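Local atomic coordinates of scarecrow-like protein 3 (Arabidopsis thaliana, PDB entry 6KPB), a protein that probably acts as a nuclear transcription factor of the GRAS family in plant development and binds zinc finger proteins such as JACKDAW. Residues A103-R107 / I405-G409; H134-F139 / K391-L396; S175-L181 / M212-L216. Residue numbers count along the deposited sequence, not the author numbering.

Contact 1 (A103-R107 / I405-G409); sequences ALANR and ISCEG
Arg107 lays its extended side chain (chi1 to chi3 all t) along the backbone of 405-408. NH1 of Arg107 donates to Ile405 O at 2.7 Å. NH2 of Arg107 reaches Glu408 OE2 at 3.3 Å, a salt bridge whose hydrogen bond is weak. Both oxygens lie near the guanidinium plane, at its edge. Glu408 (chi1 m, chi2 m) also pairs through OE2 with Arg412 and Arg363. Residues 103-107 are helical, with Arg107 N bonded to Ala103 O at 3.0 Å. Ile405 is still helical, whereas Cys407 and Glu408 are extended. The backbones come close: the CA atoms of Arg107 and Ser406 are 4.1 Å apart. The small side chains of Ala103 and Ser406 are consistent with this approach. Ser406 CB is 3.4 Å from Ala103 O and 3.9 Å from Arg107 CB, and Ala103 CB is 3.8 Å from Ile405 CB. Ser406 OG (chi1 p) bonds back to Lys402 O. Leu104 CD2 packs 3.7 Å from Ile405 CG2. Helix 360-381 packs on Arg107 and Ile405. The contact joins helix 92-109 (predicted LRI) to the C-terminal part of helix 387-406 and the chain beyond, in the helical part of the GRAS domain.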
ATOM      1  N   ALA A 103      -1.028  -4.959  15.777  1.00 78.14           N
ATOM      2  CA  ALA A 103      -2.269  -5.713  15.919  1.00 76.71           C
ATOM      3  C   ALA A 103      -3.131  -5.146  17.041  1.00 85.51           C
ATOM      4  O   ALA A 103      -4.329  -4.897  16.855  1.00 82.29           O
ATOM      5  CB  ALA A 103      -1.955  -7.187  16.171  1.00 71.72           C
ATOM      6  N   LEU A 104      -2.533  -4.935  18.217  1.00 86.45           N
ATOM      7  CA  LEU A 104      -3.280  -4.390  19.347  1.00 88.18           C
ATOM      8  C   LEU A 104      -3.847  -3.015  19.022  1.00 93.84           C
ATOM      9  O   LEU A 104      -4.999  -2.715  19.354  1.00 95.10           O
ATOM     10  CB  LEU A 104      -2.388  -4.319  20.585  1.00 88.28           C
ATOM     11  CG  LEU A 104      -2.108  -5.630  21.320  1.00 91.15           C
ATOM     12  CD1 LEU A 104      -1.167  -5.397  22.494  1.00 96.04           C
ATOM     13  CD2 LEU A 104      -3.411  -6.252  21.791  1.00 89.39           C
ATOM     14  N   ALA A 105      -3.047  -2.165  18.375  1.00 95.39           N
ATOM     15  CA  ALA A 105      -3.531  -0.841  18.004  1.00 90.98           C
ATOM     16  C   ALA A 105      -4.663  -0.927  16.990  1.00 95.95           C
ATOM     17  O   ALA A 105      -5.567  -0.084  16.996  1.00102.56           O
ATOM     18  CB  ALA A 105      -2.382   0.004  17.459  1.00 89.54           C
ATOM     19  N   ASN A 106      -4.636  -1.937  16.118  1.00 95.73           N
ATOM     20  CA  ASN A 106      -5.733  -2.119  15.175  1.00 96.38           C
ATOM     21  C   ASN A 106      -7.013  -2.532  15.893  1.00 97.51           C
ATOM     22  O   ASN A 106      -8.110  -2.113  15.505  1.00 96.23           O
ATOM     23  CB  ASN A 106      -5.352  -3.156  14.119  1.00 99.89           C
ATOM     24  CG  ASN A 106      -5.419  -2.605  12.706  1.00106.29           C
ATOM     25  OD1 ASN A 106      -4.486  -1.957  12.234  1.00105.59           O
ATOM     26  ND2 ASN A 106      -6.528  -2.865  12.022  1.00113.02           N
ATOM     27  N   ARG A 107      -6.893  -3.346  16.943  1.00 91.05           N
ATOM     28  CA  ARG A 107      -8.078  -3.812  17.659  1.00 91.93           C
ATOM     29  C   ARG A 107      -8.793  -2.661  18.356  1.00 93.68           C
ATOM     30  O   ARG A 107     -10.016  -2.520  18.246  1.00 90.55           O
ATOM     31  CB  ARG A 107      -7.697  -4.895  18.667  1.00 89.27           C
ATOM     32  CG  ARG A 107      -8.891  -5.489  19.394  1.00 82.30           C
ATOM     33  CD  ARG A 107      -8.476  -6.563  20.382  1.00 90.14           C
ATOM     34  NE  ARG A 107      -9.640  -7.216  20.972  1.00 95.37           N
ATOM     35  CZ  ARG A 107     -10.257  -8.265  20.439  1.00 88.01           C
ATOM     36  NH1 ARG A 107      -9.819  -8.786  19.300  1.00 86.13           N
ATOM     37  NH2 ARG A 107     -11.312  -8.793  21.042  1.00 89.55           N
ATOM     38  N   ILE A 405      -5.417 -11.244  16.616  1.00 88.48           N
ATOM     39  CA  ILE A 405      -5.473 -10.339  17.756  1.00 86.75           C
ATOM     40  C   ILE A 405      -6.525  -9.251  17.572  1.00 91.85           C
ATOM     41  O   ILE A 405      -7.201  -8.874  18.530  1.00 96.45           O
ATOM     42  CB  ILE A 405      -4.078  -9.729  18.012  1.00 93.56           C
ATOM     43  CG1 ILE A 405      -3.076 -10.828  18.375  1.00 81.95           C
ATOM     44  CG2 ILE A 405      -4.135  -8.683  19.115  1.00 97.41           C
ATOM     45  CD1 ILE A 405      -3.412 -11.561  19.656  1.00 77.61           C
ATOM     46  N   SER A 406      -6.692  -8.742  16.353  1.00 87.46           N
ATOM     47  CA  SER A 406      -7.522  -7.565  16.126  1.00 86.07           C
ATOM     48  C   SER A 406      -8.879  -7.871  15.502  1.00 93.93           C
ATOM     49  O   SER A 406      -9.695  -6.954  15.369  1.00 94.40           O
ATOM     50  CB  SER A 406      -6.776  -6.557  15.247  1.00 77.19           C
ATOM     51  OG  SER A 406      -6.695  -7.010  13.907  1.00 92.46           O
ATOM     52  N   CYS A 407      -9.150  -9.114  15.116  1.00 93.11           N
ATOM     53  CA  CYS A 407     -10.397  -9.454  14.446  1.00 91.46           C
ATOM     54  C   CYS A 407     -11.272 -10.336  15.328  1.00 97.86           C
ATOM     55  O   CYS A 407     -10.800 -10.991  16.262  1.00102.33           O
ATOM     56  CB  CYS A 407     -10.131 -10.154  13.109  1.00 86.88           C
ATOM     57  SG  CYS A 407      -9.434  -9.077  11.836  1.00 98.20           S
ATOM     58  N   GLU A 408     -12.568 -10.343  15.013  1.00104.00           N
ATOM     59  CA  GLU A 408     -13.551 -11.136  15.735  1.00 92.87           C
ATOM     60  C   GLU A 408     -14.617 -11.633  14.767  1.00 93.39           C
ATOM     61  O   GLU A 408     -14.706 -11.187  13.620  1.00 94.69           O
ATOM     62  CB  GLU A 408     -14.203 -10.338  16.873  1.00 86.87           C
ATOM     63  CG  GLU A 408     -13.353 -10.224  18.130  1.00 98.70           C
ATOM     64  CD  GLU A 408     -13.117 -11.565  18.801  1.00105.63           C
ATOM     65  OE1 GLU A 408     -13.885 -12.515  18.538  1.00107.69           O
ATOM     66  OE2 GLU A 408     -12.159 -11.671  19.594  1.00105.17           O
ATOM     67  N   GLY A 409     -15.432 -12.568  15.252  1.00 94.89           N
ATOM     68  CA  GLY A 409     -16.522 -13.100  14.450  1.00 86.61           C
ATOM     69  C   GLY A 409     -16.015 -13.792  13.202  1.00 90.96           C
ATOM     70  O   GLY A 409     -14.977 -14.463  13.211  1.00 97.79           O
TER

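Contact 2 (H134-F139 / K391-L396); sequences HVRRLF and KVEKML
Lys391 opens the helical segment 391-396, which crosses helical segment 134-139 at -120°, with axes 9.7 Å apart at closest approach. Lys391 CB lies 4.2 Å from Leu138 CD1, and its NZ stands 3.5 Å from His134 NE2, near the plane of the imidazole. Lys391 O is 3.7 Å from Val135 CG2. Val392 (chi1 t) comes next, its CA 6.1 Å from that of Val135. Val392 CG2 touches Leu138 CB at 3.7 Å. Glu393 forms salt bridges with Arg389 and Arg95, and Lys394 NZ makes a weak hydrogen bond to Thr122 of the second subunit. Met395 (chi1 m, chi2 t) brings CB to 4.0 Å from Val135 CG2. Leu396 (chi1 m, chi2 t) ends the segment, with CG 3.7 Å from Val135 CG2 and CD1 3.7 Å from Phe139 CB. Val135 (chi1 p) is thus a knob in the hole formed by Lys391, Val392, Met395 and Leu396. A wider pi-type turn spans 392-396, although Met395 N still bonds Lys391 O at 2.7 Å and Leu396 N bonds Val392 O at 3.2 Å. The packing joins helix 129-142 to helix 387-406. Helix 92-109 meets Glu393 and Lys394 through Tyr99, while Phe143 touches Val392 and Phe139.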
ATOM      1  N   HIS A 134       5.249 -14.169  -4.558  1.00 91.96           N
ATOM      2  CA  HIS A 134       6.646 -14.125  -4.142  1.00 85.24           C
ATOM      3  C   HIS A 134       6.809 -14.546  -2.684  1.00 77.98           C
ATOM      4  O   HIS A 134       7.712 -15.324  -2.354  1.00 77.97           O
ATOM      5  CB  HIS A 134       7.208 -12.720  -4.366  1.00 87.93           C
ATOM      6  CG  HIS A 134       8.649 -12.578  -3.986  1.00 88.21           C
ATOM      7  ND1 HIS A 134       9.644 -13.357  -4.534  1.00 93.05           N
ATOM      8  CD2 HIS A 134       9.262 -11.744  -3.112  1.00 93.20           C
ATOM      9  CE1 HIS A 134      10.808 -13.012  -4.015  1.00 96.39           C
ATOM     10  NE2 HIS A 134      10.604 -12.036  -3.149  1.00 96.62           N
ATOM     11  N   VAL A 135       5.942 -14.052  -1.797  1.00 79.31           N
ATOM     12  CA  VAL A 135       6.096 -14.376  -0.382  1.00 87.22           C
ATOM     13  C   VAL A 135       5.761 -15.842  -0.119  1.00 82.77           C
ATOM     14  O   VAL A 135       6.359 -16.470   0.765  1.00 84.83           O
ATOM     15  CB  VAL A 135       5.252 -13.424   0.487  1.00 84.13           C
ATOM     16  CG1 VAL A 135       3.764 -13.678   0.303  1.00 96.88           C
ATOM     17  CG2 VAL A 135       5.643 -13.545   1.955  1.00 78.29           C
ATOM     18  N   ARG A 136       4.826 -16.422  -0.880  1.00 70.32           N
ATOM     19  CA  ARG A 136       4.539 -17.846  -0.729  1.00 72.19           C
ATOM     20  C   ARG A 136       5.720 -18.694  -1.185  1.00 76.35           C
ATOM     21  O   ARG A 136       6.014 -19.732  -0.583  1.00 69.91           O
ATOM     22  CB  ARG A 136       3.282 -18.229  -1.508  1.00 73.17           C
ATOM     23  CG  ARG A 136       2.010 -17.577  -1.001  1.00 80.31           C
ATOM     24  CD  ARG A 136       0.778 -18.228  -1.605  1.00 85.01           C
ATOM     25  NE  ARG A 136      -0.353 -17.307  -1.653  1.00106.47           N
ATOM     26  CZ  ARG A 136      -0.742 -16.667  -2.751  1.00112.60           C
ATOM     27  NH1 ARG A 136      -0.096 -16.854  -3.893  1.00110.31           N
ATOM     28  NH2 ARG A 136      -1.782 -15.844  -2.708  1.00115.68           N
ATOM     29  N   ARG A 137       6.401 -18.270  -2.253  1.00 67.76           N
ATOM     30  CA  ARG A 137       7.608 -18.969  -2.678  1.00 72.87           C
ATOM     31  C   ARG A 137       8.675 -18.912  -1.593  1.00 80.53           C
ATOM     32  O   ARG A 137       9.375 -19.900  -1.344  1.00 76.42           O
ATOM     33  CB  ARG A 137       8.125 -18.370  -3.988  1.00 74.11           C
ATOM     34  CG  ARG A 137       9.064 -19.273  -4.780  1.00 94.10           C
ATOM     35  CD  ARG A 137      10.520 -19.111  -4.354  1.00124.70           C
ATOM     36  NE  ARG A 137      11.135 -17.907  -4.905  1.00141.11           N
ATOM     37  CZ  ARG A 137      12.340 -17.459  -4.564  1.00141.94           C
ATOM     38  NH1 ARG A 137      13.066 -18.110  -3.665  1.00139.74           N
ATOM     39  NH2 ARG A 137      12.821 -16.354  -5.119  1.00138.35           N
ATOM     40  N   LEU A 138       8.804 -17.759  -0.926  1.00 86.48           N
ATOM     41  CA  LEU A 138       9.798 -17.622   0.135  1.00 86.15           C
ATOM     42  C   LEU A 138       9.493 -18.550   1.305  1.00 78.68           C
ATOM     43  O   LEU A 138      10.398 -19.198   1.844  1.00 75.25           O
ATOM     44  CB  LEU A 138       9.866 -16.170   0.605  1.00 85.91           C
ATOM     45  CG  LEU A 138      10.463 -15.161  -0.380  1.00 85.97           C
ATOM     46  CD1 LEU A 138      10.308 -13.743   0.145  1.00 80.21           C
ATOM     47  CD2 LEU A 138      11.928 -15.480  -0.644  1.00 76.50           C
ATOM     48  N   PHE A 139       8.225 -18.624   1.719  1.00 71.29           N
ATOM     49  CA  PHE A 139       7.848 -19.556   2.777  1.00 75.15           C
ATOM     50  C   PHE A 139       8.183 -20.988   2.385  1.00 67.61           C
ATOM     51  O   PHE A 139       8.720 -21.755   3.194  1.00 65.81           O
ATOM     52  CB  PHE A 139       6.357 -19.415   3.090  1.00 68.39           C
ATOM     53  CG  PHE A 139       5.873 -20.325   4.186  1.00 70.30           C
ATOM     54  CD1 PHE A 139       6.360 -20.197   5.478  1.00 69.85           C
ATOM     55  CD2 PHE A 139       4.917 -21.294   3.930  1.00 74.39           C
ATOM     56  CE1 PHE A 139       5.912 -21.030   6.490  1.00 74.14           C
ATOM     57  CE2 PHE A 139       4.463 -22.130   4.939  1.00 71.45           C
ATOM     58  CZ  PHE A 139       4.962 -21.997   6.221  1.00 72.62           C
ATOM     59  N   LYS A 391       9.748  -9.702   4.430  1.00 69.54           N
ATOM     60  CA  LYS A 391       8.523 -10.000   3.690  1.00 73.47           C
ATOM     61  C   LYS A 391       7.743 -11.129   4.351  1.00 77.68           C
ATOM     62  O   LYS A 391       6.527 -11.027   4.550  1.00 83.26           O
ATOM     63  CB  LYS A 391       8.850 -10.364   2.241  1.00 78.60           C
ATOM     64  CG  LYS A 391       9.177  -9.187   1.343  1.00 98.67           C
ATOM     65  CD  LYS A 391       8.703  -9.455  -0.079  1.00105.08           C
ATOM     66  CE  LYS A 391       9.539  -8.701  -1.097  1.00109.05           C
ATOM     67  NZ  LYS A 391      10.935  -9.216  -1.136  1.00115.34           N
ATOM     68  N   VAL A 392       8.429 -12.220   4.696  1.00 71.71           N
ATOM     69  CA  VAL A 392       7.763 -13.341   5.355  1.00 74.89           C
ATOM     70  C   VAL A 392       7.231 -12.912   6.716  1.00 81.83           C
ATOM     71  O   VAL A 392       6.081 -13.199   7.074  1.00 80.92           O
ATOM     72  CB  VAL A 392       8.722 -14.540   5.472  1.00 78.39           C
ATOM     73  CG1 VAL A 392       8.139 -15.604   6.389  1.00 74.83           C
ATOM     74  CG2 VAL A 392       9.016 -15.118   4.095  1.00 78.22           C
ATOM     75  N   GLU A 393       8.056 -12.204   7.490  1.00 80.37           N
ATOM     76  CA  GLU A 393       7.648 -11.800   8.832  1.00 80.56           C
ATOM     77  C   GLU A 393       6.449 -10.860   8.794  1.00 78.96           C
ATOM     78  O   GLU A 393       5.571 -10.931   9.660  1.00 89.80           O
ATOM     79  CB  GLU A 393       8.826 -11.153   9.563  1.00 78.48           C
ATOM     80  CG  GLU A 393       9.886 -12.147  10.014  1.00 80.84           C
ATOM     81  CD  GLU A 393      11.156 -11.473  10.498  1.00 94.28           C
ATOM     82  OE1 GLU A 393      11.332 -10.264  10.228  1.00 95.14           O
ATOM     83  OE2 GLU A 393      11.980 -12.151  11.147  1.00 93.70           O
ATOM     84  N   LYS A 394       6.385  -9.983   7.791  1.00 82.43           N
ATOM     85  CA  LYS A 394       5.285  -9.026   7.693  1.00 85.63           C
ATOM     86  C   LYS A 394       4.079  -9.600   6.954  1.00 79.09           C
ATOM     87  O   LYS A 394       2.976  -9.665   7.507  1.00 82.06           O
ATOM     88  CB  LYS A 394       5.742  -7.778   7.005  1.00 87.60           C
ATOM     89  CG  LYS A 394       4.627  -7.057   6.319  1.00 88.68           C
ATOM     90  CD  LYS A 394       4.700  -5.573   6.510  1.00 92.48           C
ATOM     91  CE  LYS A 394       3.352  -5.049   6.941  1.00102.25           C
ATOM     92  NZ  LYS A 394       3.181  -3.631   6.581  1.00113.81           N
ATOM     93  N   MET A 395       4.270 -10.009   5.696  1.00 79.38           N
ATOM     94  CA  MET A 395       3.136 -10.363   4.848  1.00 79.23           C
ATOM     95  C   MET A 395       2.470 -11.670   5.257  1.00 82.73           C
ATOM     96  O   MET A 395       1.313 -11.896   4.889  1.00 92.06           O
ATOM     97  CB  MET A 395       3.575 -10.442   3.385  1.00 83.88           C
ATOM     98  CG  MET A 395       4.114  -9.137   2.830  1.00 91.01           C
ATOM     99  SD  MET A 395       4.323  -9.163   1.040  1.00107.49           S
ATOM    100  CE  MET A 395       4.912  -7.493   0.757  1.00120.96           C
ATOM    101  N   LEU A 396       3.161 -12.532   6.002  1.00 84.49           N
ATOM    102  CA  LEU A 396       2.601 -13.814   6.420  1.00 75.60           C
ATOM    103  C   LEU A 396       2.321 -13.827   7.919  1.00 77.98           C
ATOM    104  O   LEU A 396       1.157 -13.774   8.326  1.00 83.68           O
ATOM    105  CB  LEU A 396       3.534 -14.960   6.025  1.00 76.91           C
ATOM    106  CG  LEU A 396       3.618 -15.248   4.525  1.00 91.73           C
ATOM    107  CD1 LEU A 396       4.516 -16.444   4.250  1.00 99.71           C
ATOM    108  CD2 LEU A 396       2.230 -15.471   3.944  1.00 98.74           C
TER

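Contact 3 (S175-L181 / M212-L216); sequences SEPAQWL and MAHRL
Pro177 CG and Arg215 NH1 are only 2.9 Å apart. This is shorter than van der Waals contact and may reflect limited model precision at 2.40 Å. It is no hydrogen bond, and none crosses between the segments. Arg215 (chi1 t, chi2 between wells at 123°) reaches across Pro177 and Leu181. Leu181 CD1 sits over one face of its guanidinium, 3.8 Å from Arg215 CZ. Glu176 OE2 lies 4.4 Å from Arg215 NH1, beyond a salt bridge. The same carboxylate makes a capping bond: Ala178 N donates weakly to Glu176 OE2 at 3.3 Å. Residues 175 and 176 are loop, and Leu181 N bonds Pro177 O at 3.0 Å. Residues 212-216 are helical, with Leu216 N bonded to Met212 O at 2.8 Å. The register pairs Pro177 with Met212 (CA-CA 5.2 Å) and Leu181 with Leu216 (6.5 Å). Met212 (chi1 t, chi2 t, chi3 m) packs its methyl against the turn, its CE 3.5 Å from both Glu176 C and Pro177 N. Met212 SD is 4.3 Å from Trp180 CD1, at the ring edge: a Met-aromatic contact. Trp180 (chi1 m) also donates from NE1 to Asp171 of the predicted VHIID motif. Leu216 (chi1 m, chi2 t) completes the apolar layer, with CD2 3.7 Å from Leu181 CD2 and 4.2 Å from Trp180 CB. Phe227 and Phe229 of strand 227-233 pack against this leucine. Helices 178-189 and 206-223 pack side by side against parallel strands 166-171, 196-203 and 227-233, the alternating strand-helix order of a Rossmann-like fold, consistent with the family's clan.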
ATOM      1  N   SER A 175      -1.853 -23.097  -4.910  1.00 97.47           N
ATOM      2  CA  SER A 175      -0.925 -21.976  -5.011  1.00 95.07           C
ATOM      3  C   SER A 175       0.482 -22.380  -5.422  1.00103.56           C
ATOM      4  O   SER A 175       1.122 -21.660  -6.190  1.00117.38           O
ATOM      5  CB  SER A 175      -0.868 -21.219  -3.678  1.00 99.10           C
ATOM      6  OG  SER A 175      -0.727 -22.111  -2.586  1.00107.54           O
ATOM      7  N   GLU A 176       0.983 -23.516  -4.941  1.00 95.65           N
ATOM      8  CA  GLU A 176       2.338 -23.951  -5.261  1.00 90.04           C
ATOM      9  C   GLU A 176       2.299 -25.198  -6.133  1.00 89.73           C
ATOM     10  O   GLU A 176       1.854 -26.260  -5.668  1.00 86.19           O
ATOM     11  CB  GLU A 176       3.133 -24.224  -3.983  1.00 77.99           C
ATOM     12  CG  GLU A 176       4.544 -24.722  -4.244  1.00 87.62           C
ATOM     13  CD  GLU A 176       5.378 -23.720  -5.014  1.00106.60           C
ATOM     14  OE1 GLU A 176       5.495 -22.564  -4.553  1.00109.10           O
ATOM     15  OE2 GLU A 176       5.906 -24.083  -6.087  1.00111.64           O
ATOM     16  N   PRO A 177       2.748 -25.129  -7.391  1.00 83.83           N
ATOM     17  CA  PRO A 177       2.732 -26.325  -8.248  1.00 81.72           C
ATOM     18  C   PRO A 177       3.761 -27.378  -7.870  1.00 85.29           C
ATOM     19  O   PRO A 177       3.694 -28.492  -8.408  1.00 93.37           O
ATOM     20  CB  PRO A 177       3.009 -25.756  -9.646  1.00 84.44           C
ATOM     21  CG  PRO A 177       3.746 -24.488  -9.396  1.00 81.04           C
ATOM     22  CD  PRO A 177       3.178 -23.926  -8.124  1.00 91.65           C
ATOM     23  N   ALA A 178       4.701 -27.076  -6.968  1.00 89.94           N
ATOM     24  CA  ALA A 178       5.700 -28.064  -6.570  1.00 86.22           C
ATOM     25  C   ALA A 178       5.079 -29.278  -5.894  1.00 87.47           C
ATOM     26  O   ALA A 178       5.683 -30.356  -5.897  1.00 87.63           O
ATOM     27  CB  ALA A 178       6.727 -27.423  -5.635  1.00 72.44           C
ATOM     28  N   GLN A 179       3.886 -29.127  -5.316  1.00 86.49           N
ATOM     29  CA  GLN A 179       3.236 -30.247  -4.645  1.00 85.61           C
ATOM     30  C   GLN A 179       2.878 -31.352  -5.631  1.00 88.33           C
ATOM     31  O   GLN A 179       3.073 -32.538  -5.340  1.00 93.08           O
ATOM     32  CB  GLN A 179       1.988 -29.759  -3.912  1.00 86.26           C
ATOM     33  CG  GLN A 179       1.161 -30.862  -3.276  1.00 88.82           C
ATOM     34  CD  GLN A 179      -0.027 -30.320  -2.506  1.00101.51           C
ATOM     35  OE1 GLN A 179      -0.505 -29.218  -2.777  1.00109.95           O
ATOM     36  NE2 GLN A 179      -0.506 -31.089  -1.536  1.00 98.21           N
ATOM     37  N   TRP A 180       2.353 -30.987  -6.800  1.00 87.65           N
ATOM     38  CA  TRP A 180       1.901 -31.977  -7.767  1.00 89.95           C
ATOM     39  C   TRP A 180       2.933 -32.294  -8.842  1.00 92.07           C
ATOM     40  O   TRP A 180       2.794 -33.314  -9.526  1.00 94.37           O
ATOM     41  CB  TRP A 180       0.598 -31.517  -8.433  1.00 73.17           C
ATOM     42  CG  TRP A 180      -0.430 -31.016  -7.456  1.00 77.68           C
ATOM     43  CD1 TRP A 180      -1.054 -29.803  -7.473  1.00 84.30           C
ATOM     44  CD2 TRP A 180      -0.941 -31.712  -6.307  1.00 75.41           C
ATOM     45  NE1 TRP A 180      -1.925 -29.701  -6.415  1.00 88.51           N
ATOM     46  CE2 TRP A 180      -1.873 -30.858  -5.684  1.00 75.84           C
ATOM     47  CE3 TRP A 180      -0.703 -32.971  -5.748  1.00 76.04           C
ATOM     48  CZ2 TRP A 180      -2.566 -31.224  -4.531  1.00 73.07           C
ATOM     49  CZ3 TRP A 180      -1.391 -33.330  -4.603  1.00 69.53           C
ATOM     50  CH2 TRP A 180      -2.310 -32.459  -4.007  1.00 71.36           C
ATOM     51  N   LEU A 181       3.953 -31.450  -9.013  1.00 92.72           N
ATOM     52  CA  LEU A 181       5.023 -31.780  -9.949  1.00 90.86           C
ATOM     53  C   LEU A 181       5.752 -33.047  -9.520  1.00 89.80           C
ATOM     54  O   LEU A 181       6.092 -33.892 -10.357  1.00 90.53           O
ATOM     55  CB  LEU A 181       6.001 -30.610 -10.071  1.00 93.75           C
ATOM     56  CG  LEU A 181       5.528 -29.382 -10.853  1.00 88.83           C
ATOM     57  CD1 LEU A 181       6.499 -28.227 -10.674  1.00 85.07           C
ATOM     58  CD2 LEU A 181       5.361 -29.716 -12.325  1.00 79.81           C
ATOM     59  N   MET A 212       0.091 -22.402 -12.326  1.00 89.36           N
ATOM     60  CA  MET A 212       0.076 -23.819 -11.978  1.00 91.73           C
ATOM     61  C   MET A 212      -0.335 -24.668 -13.173  1.00103.13           C
ATOM     62  O   MET A 212       0.318 -25.667 -13.494  1.00106.42           O
ATOM     63  CB  MET A 212      -0.861 -24.070 -10.799  1.00 88.85           C
ATOM     64  CG  MET A 212      -1.178 -25.541 -10.599  1.00 96.10           C
ATOM     65  SD  MET A 212      -1.941 -25.905  -9.014  1.00114.82           S
ATOM     66  CE  MET A 212      -0.707 -25.261  -7.889  1.00101.37           C
ATOM     67  N   ALA A 213      -1.419 -24.278 -13.849  1.00102.75           N
ATOM     68  CA  ALA A 213      -1.883 -25.025 -15.013  1.00 90.44           C
ATOM     69  C   ALA A 213      -0.794 -25.125 -16.072  1.00101.78           C
ATOM     70  O   ALA A 213      -0.540 -26.205 -16.618  1.00116.79           O
ATOM     71  CB  ALA A 213      -3.135 -24.367 -15.592  1.00 86.15           C
ATOM     72  N   HIS A 214      -0.134 -24.004 -16.370  1.00 96.71           N
ATOM     73  CA  HIS A 214       0.928 -24.016 -17.371  1.00104.81           C
ATOM     74  C   HIS A 214       2.065 -24.942 -16.962  1.00105.05           C
ATOM     75  O   HIS A 214       2.580 -25.708 -17.786  1.00101.97           O
ATOM     76  CB  HIS A 214       1.453 -22.597 -17.599  1.00108.29           C
ATOM     77  CG  HIS A 214       2.642 -22.531 -18.508  1.00114.93           C
ATOM     78  ND1 HIS A 214       3.938 -22.562 -18.041  1.00118.05           N
ATOM     79  CD2 HIS A 214       2.729 -22.438 -19.855  1.00119.33           C
ATOM     80  CE1 HIS A 214       4.774 -22.490 -19.062  1.00119.94           C
ATOM     81  NE2 HIS A 214       4.065 -22.414 -20.175  1.00121.15           N
ATOM     82  N   ARG A 215       2.469 -24.893 -15.692  1.00 99.27           N
ATOM     83  CA  ARG A 215       3.600 -25.703 -15.254  1.00 96.20           C
ATOM     84  C   ARG A 215       3.238 -27.181 -15.200  1.00101.82           C
ATOM     85  O   ARG A 215       4.061 -28.032 -15.538  1.00100.68           O
ATOM     86  CB  ARG A 215       4.094 -25.235 -13.884  1.00 95.34           C
ATOM     87  CG  ARG A 215       5.520 -25.651 -13.562  1.00111.82           C
ATOM     88  CD  ARG A 215       6.386 -24.443 -13.240  1.00108.88           C
ATOM     89  NE  ARG A 215       7.505 -24.789 -12.369  1.00116.48           N
ATOM     90  CZ  ARG A 215       7.501 -24.629 -11.049  1.00118.18           C
ATOM     91  NH1 ARG A 215       6.435 -24.126 -10.443  1.00118.34           N
ATOM     92  NH2 ARG A 215       8.566 -24.972 -10.336  1.00121.92           N
ATOM     93  N   LEU A 216       2.012 -27.501 -14.779  1.00102.13           N
ATOM     94  CA  LEU A 216       1.615 -28.901 -14.670  1.00 91.91           C
ATOM     95  C   LEU A 216       1.429 -29.537 -16.043  1.00 95.42           C
ATOM     96  O   LEU A 216       1.872 -30.667 -16.274  1.00104.72           O
ATOM     97  CB  LEU A 216       0.341 -29.024 -13.837  1.00 84.79           C
ATOM     98  CG  LEU A 216       0.457 -28.619 -12.365  1.00 86.02           C
ATOM     99  CD1 LEU A 216      -0.796 -29.011 -11.596  1.00 82.23           C
ATOM    100  CD2 LEU A 216       1.698 -29.226 -11.724  1.00 84.52           C
TER

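Contacts 1 and 2 both use helix 387-406, at different points along it. Their centres are 21 Å apart, without touching. Contact 2 lies closest to the centre of the chain, its centre about 12 Å from it; the centres of contacts 1 and 3 lie about 20 and 18 Å out, on opposite sides. All three are partly buried. Contact 1 combines small-residue packing with an arginine hydrogen bond and salt bridge. Contact 2 is mainly apolar helix packing. Contact 3 joins a methionine and leucine layer to an exposed arginine. Contacts 2 and 3 meet where Arg136 CD packs 4.0 Å from Ser175 CB. Helix 129-142 thus lies between the helical and Rossmann-like parts, touching both.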